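Local structure of 3-oxoadipate enol-lactonase (Burkholderia xenovorans, 2XUA) at residues T125-E133 and A192-P200. The protein probably hydrolyses 3-oxoadipate enol-lactone, a ring-opening step of catechol breakdown. Sequence-based numbering, arbitrary orientation.
Sequences TAARIGSPE and AIDAADLRP
The guanidinium of Arg128 lies between Asp194 O over one face and Gly130 O and Ser131 CA, both offset toward the rim, over the other. Asp194 CG and OD1 lie at its edge in the guanidinium plane, though the carboxylate is turned 37° from it. In the salt bridge, NH2 (2.9 Å) and NH1 (3.1 Å) of Arg128 converge end-on upon Asp194 OD1. NH1 meets the anti lone pair of OD1; NH2 comes to the same side, 34° out of the carboxylate plane. The Arg128 chain bends at chi2 (52°) and chi3 to get here, and a weak NH1 bond to Ile129 O helps fix its rotation. The Pro132 and Asp194 side chains cross at about a right angle, with Pro132 CG 3.7 Å from Asp194 OD1.

Arg199 grips Asp197 side-on, and Arg199 NE packs 3.6 Å from Arg128 CB. Asp197 OD1 also accepts from Arg199 N, closing an Asx turn. The backbones join where Leu198 N donates to Ala127 O (2.7 Å), while one water accepts from Ile129 N and donates to Ile193 O and Ala196 O. Ile129 CB meets Ile193 CG2 in an apolar contact at 3.8 Å.

The segments are the two connections of the helical cap inserted in the alpha/beta hydrolase fold: 125-133 runs from strand 117-123 into helix 132-145, and 192-200 leads from helix 183-195 toward strand 209-214. The Ile129 side chain is about 5 Å from the laevulinic acid and touches Ser100, the probable nucleophile; Ile129 and Leu198 both pack on Leu104 of helix 101-112, while Trp135 packs on Arg128, Ile193 and Asp194.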
ATOM      1  N   THR B 125     -17.834 -11.548   7.800  1.00 14.75           N
ATOM      2  CA  THR B 125     -18.762 -11.477   6.696  1.00 14.80           C
ATOM      3  C   THR B 125     -20.147 -12.032   7.118  1.00 16.24           C
ATOM      4  O   THR B 125     -20.352 -12.360   8.288  1.00 16.68           O
ATOM      5  CB  THR B 125     -18.179 -12.224   5.439  1.00 15.02           C
ATOM      6  OG1 THR B 125     -18.968 -11.884   4.316  1.00 12.76           O
ATOM      7  CG2 THR B 125     -18.252 -13.714   5.615  1.00 17.18           C
ATOM      8  N   ALA B 126     -21.086 -12.151   6.168  1.00 16.88           N
ATOM      9  CA  ALA B 126     -22.433 -12.680   6.455  1.00 17.11           C
ATOM     10  C   ALA B 126     -22.968 -12.993   5.075  1.00 18.30           C
ATOM     11  O   ALA B 126     -22.450 -12.423   4.089  1.00 19.11           O
ATOM     12  CB  ALA B 126     -23.375 -11.565   7.071  1.00 16.14           C
ATOM     13  N   ALA B 127     -24.013 -13.830   4.990  1.00 16.79           N
ATOM     14  CA  ALA B 127     -24.633 -14.130   3.689  1.00 18.28           C
ATOM     15  C   ALA B 127     -25.501 -12.968   3.165  1.00 17.98           C
ATOM     16  O   ALA B 127     -25.843 -12.933   1.959  1.00 19.77           O
ATOM     17  CB  ALA B 127     -25.430 -15.440   3.743  1.00 18.00           C
ATOM     18  N   ARG B 128     -25.841 -12.050   4.074  1.00 18.25           N
ATOM     19  CA  ARG B 128     -26.449 -10.750   3.777  1.00 19.21           C
ATOM     20  C   ARG B 128     -25.803  -9.714   4.740  1.00 18.73           C
ATOM     21  O   ARG B 128     -25.933  -9.790   5.977  1.00 19.84           O
ATOM     22  CB  ARG B 128     -28.022 -10.834   3.794  1.00 20.89           C
ATOM     23  CG  ARG B 128     -28.812  -9.566   4.181  1.00 25.83           C
ATOM     24  CD  ARG B 128     -28.419  -8.377   3.394  1.00 29.04           C
ATOM     25  NE  ARG B 128     -29.494  -7.424   3.097  1.00 31.42           N
ATOM     26  CZ  ARG B 128     -29.268  -6.218   2.562  1.00 32.40           C
ATOM     27  NH1 ARG B 128     -28.018  -5.821   2.302  1.00 33.65           N
ATOM     28  NH2 ARG B 128     -30.265  -5.417   2.264  1.00 30.15           N
ATOM     29  N   ILE B 129     -25.004  -8.808   4.157  1.00 17.69           N
ATOM     30  CA  ILE B 129     -24.230  -7.806   4.940  1.00 17.05           C
ATOM     31  C   ILE B 129     -25.035  -6.495   4.974  1.00 17.52           C
ATOM     32  O   ILE B 129     -25.454  -5.938   3.943  1.00 18.11           O
ATOM     33  CB  ILE B 129     -22.792  -7.574   4.364  1.00 15.39           C
ATOM     34  CG1 ILE B 129     -21.996  -8.870   4.400  1.00 16.31           C
ATOM     35  CG2 ILE B 129     -22.023  -6.454   5.136  1.00 15.88           C
ATOM     36  CD1 ILE B 129     -20.725  -8.825   3.529  1.00 25.52           C
ATOM     37  N   GLY B 130     -25.250  -6.043   6.202  1.00 18.94           N
ATOM     38  CA  GLY B 130     -25.884  -4.764   6.500  1.00 19.98           C
ATOM     39  C   GLY B 130     -27.329  -4.713   6.018  1.00 20.66           C
ATOM     40  O   GLY B 130     -28.041  -5.715   6.076  1.00 19.26           O
ATOM     41  N   SER B 131     -27.732  -3.562   5.501  1.00 21.38           N
ATOM     42  CA  SER B 131     -29.182  -3.330   5.189  1.00 22.77           C
ATOM     43  C   SER B 131     -29.304  -2.084   4.334  1.00 22.28           C
ATOM     44  O   SER B 131     -28.320  -1.326   4.232  1.00 22.65           O
ATOM     45  CB  SER B 131     -29.941  -3.125   6.494  1.00 22.48           C
ATOM     46  OG  SER B 131     -29.549  -1.880   7.013  1.00 23.18           O
ATOM     47  N   PRO B 132     -30.508  -1.831   3.725  1.00 22.49           N
ATOM     48  CA  PRO B 132     -30.598  -0.677   2.842  1.00 22.98           C
ATOM     49  C   PRO B 132     -30.355   0.633   3.605  1.00 23.06           C
ATOM     50  O   PRO B 132     -29.812   1.598   3.036  1.00 21.65           O
ATOM     51  CB  PRO B 132     -32.019  -0.771   2.298  1.00 23.20           C
ATOM     52  CG  PRO B 132     -32.304  -2.307   2.343  1.00 24.25           C
ATOM     53  CD  PRO B 132     -31.681  -2.732   3.616  1.00 22.91           C
ATOM     54  N   GLU B 133     -30.729   0.656   4.895  1.00 23.65           N
ATOM     55  CA  GLU B 133     -30.574   1.847   5.761  1.00 24.24           C
ATOM     56  C   GLU B 133     -29.091   2.206   5.952  1.00 25.80           C
ATOM     57  O   GLU B 133     -28.753   3.363   6.254  1.00 25.82           O
ATOM     58  CB  GLU B 133     -31.272   1.657   7.134  1.00 25.82           C
ATOM     59  CG  GLU B 133     -32.828   1.539   7.101  1.00 27.56           C
ATOM     60  CD  GLU B 133     -33.379   0.332   6.305  1.00 33.28           C
ATOM     61  OE1 GLU B 133     -32.797  -0.782   6.416  1.00 31.54           O
ATOM     62  OE2 GLU B 133     -34.409   0.497   5.560  1.00 34.00           O
ATOM     63  N   ALA B 192     -23.847  -3.316  -4.957  1.00 19.28           N
ATOM     64  CA  ALA B 192     -23.714  -4.768  -5.038  1.00 18.26           C
ATOM     65  C   ALA B 192     -23.969  -5.544  -3.766  1.00 17.95           C
ATOM     66  O   ALA B 192     -24.608  -6.619  -3.805  1.00 18.02           O
ATOM     67  CB  ALA B 192     -22.343  -5.198  -5.670  1.00 18.26           C
ATOM     68  N   ILE B 193     -23.338  -5.111  -2.660  1.00 16.82           N
ATOM     69  CA  ILE B 193     -23.458  -5.816  -1.400  1.00 16.46           C
ATOM     70  C   ILE B 193     -24.942  -5.719  -0.913  1.00 17.45           C
ATOM     71  O   ILE B 193     -25.518  -6.699  -0.437  1.00 17.99           O
ATOM     72  CB  ILE B 193     -22.504  -5.200  -0.360  1.00 16.94           C
ATOM     73  CG1 ILE B 193     -21.011  -5.366  -0.808  1.00 16.46           C
ATOM     74  CG2 ILE B 193     -22.784  -5.743   1.014  1.00 14.91           C
ATOM     75  CD1 ILE B 193     -20.144  -4.187  -0.274  1.00 17.70           C
ATOM     76  N   ASP B 194     -25.531  -4.533  -1.037  1.00 18.85           N
ATOM     77  CA  ASP B 194     -26.910  -4.319  -0.492  1.00 20.86           C
ATOM     78  C   ASP B 194     -27.896  -5.239  -1.220  1.00 21.00           C
ATOM     79  O   ASP B 194     -28.829  -5.781  -0.607  1.00 21.83           O
ATOM     80  CB  ASP B 194     -27.326  -2.823  -0.650  1.00 20.72           C
ATOM     81  CG  ASP B 194     -28.624  -2.479   0.121  1.00 22.20           C
ATOM     82  OD1 ASP B 194     -28.905  -3.113   1.153  1.00 20.38           O
ATOM     83  OD2 ASP B 194     -29.356  -1.568  -0.311  1.00 24.91           O
ATOM     84  N   ALA B 195     -27.656  -5.461  -2.517  1.00 22.50           N
ATOM     85  CA  ALA B 195     -28.560  -6.293  -3.340  1.00 23.13           C
ATOM     86  C   ALA B 195     -28.372  -7.792  -3.165  1.00 24.77           C
ATOM     87  O   ALA B 195     -29.267  -8.572  -3.462  1.00 25.27           O
ATOM     88  CB  ALA B 195     -28.443  -5.916  -4.771  1.00 23.42           C
ATOM     89  N   ALA B 196     -27.211  -8.206  -2.668  1.00 25.39           N
ATOM     90  CA  ALA B 196     -26.880  -9.612  -2.549  1.00 26.13           C
ATOM     91  C   ALA B 196     -27.392 -10.161  -1.253  1.00 26.99           C
ATOM     92  O   ALA B 196     -26.971  -9.796  -0.152  1.00 29.05           O
ATOM     93  CB  ALA B 196     -25.343  -9.841  -2.647  1.00 25.59           C
ATOM     94  N   ASP B 197     -28.308 -11.087  -1.363  1.00 27.69           N
ATOM     95  CA  ASP B 197     -28.735 -11.783  -0.178  1.00 26.75           C
ATOM     96  C   ASP B 197     -28.525 -13.234  -0.523  1.00 26.85           C
ATOM     97  O   ASP B 197     -29.322 -13.851  -1.272  1.00 25.96           O
ATOM     98  CB  ASP B 197     -30.188 -11.444   0.132  1.00 27.13           C
ATOM     99  CG  ASP B 197     -30.706 -12.202   1.320  1.00 29.60           C
ATOM    100  OD1 ASP B 197     -29.981 -13.065   1.859  1.00 24.96           O
ATOM    101  OD2 ASP B 197     -31.867 -11.950   1.673  1.00 29.62           O
ATOM    102  N   LEU B 198     -27.419 -13.767  -0.002  1.00 24.90           N
ATOM    103  CA  LEU B 198     -27.025 -15.132  -0.297  1.00 24.14           C
ATOM    104  C   LEU B 198     -27.490 -16.116   0.753  1.00 23.22           C
ATOM    105  O   LEU B 198     -27.082 -17.272   0.749  1.00 22.96           O
ATOM    106  CB  LEU B 198     -25.518 -15.268  -0.547  1.00 24.18           C
ATOM    107  CG  LEU B 198     -24.888 -14.860  -1.891  1.00 25.61           C
ATOM    108  CD1 LEU B 198     -25.721 -14.065  -2.832  1.00 26.59           C
ATOM    109  CD2 LEU B 198     -23.529 -14.186  -1.694  1.00 24.87           C
ATOM    110  N   ARG B 199     -28.356 -15.660   1.651  1.00 22.21           N
ATOM    111  CA  ARG B 199     -28.860 -16.523   2.672  1.00 23.23           C
ATOM    112  C   ARG B 199     -29.587 -17.779   2.119  1.00 23.58           C
ATOM    113  O   ARG B 199     -29.412 -18.837   2.661  1.00 23.28           O
ATOM    114  CB  ARG B 199     -29.777 -15.748   3.639  1.00 24.46           C
ATOM    115  CG  ARG B 199     -29.016 -15.014   4.759  1.00 25.87           C
ATOM    116  CD  ARG B 199     -30.006 -14.245   5.641  1.00 24.69           C
ATOM    117  NE  ARG B 199     -30.551 -13.151   4.866  1.00 31.80           N
ATOM    118  CZ  ARG B 199     -31.597 -12.411   5.220  1.00 36.27           C
ATOM    119  NH1 ARG B 199     -32.244 -12.658   6.354  1.00 39.35           N
ATOM    120  NH2 ARG B 199     -32.007 -11.431   4.432  1.00 35.11           N
ATOM    121  N   PRO B 200     -30.414 -17.665   1.064  1.00 25.42           N
ATOM    122  CA  PRO B 200     -31.046 -18.957   0.628  1.00 27.15           C
ATOM    123  C   PRO B 200     -30.038 -19.939   0.003  1.00 29.32           C
ATOM    124  O   PRO B 200     -30.212 -21.154   0.119  1.00 29.71           O
ATOM    125  CB  PRO B 200     -32.058 -18.509  -0.448  1.00 28.13           C
ATOM    126  CG  PRO B 200     -32.355 -17.069  -0.138  1.00 27.45           C
ATOM    127  CD  PRO B 200     -30.953 -16.524   0.309  1.00 25.82           C
TER
HETATM  128  O   HOH W   1     -25.135  -8.590   1.322  1.00 19.71           O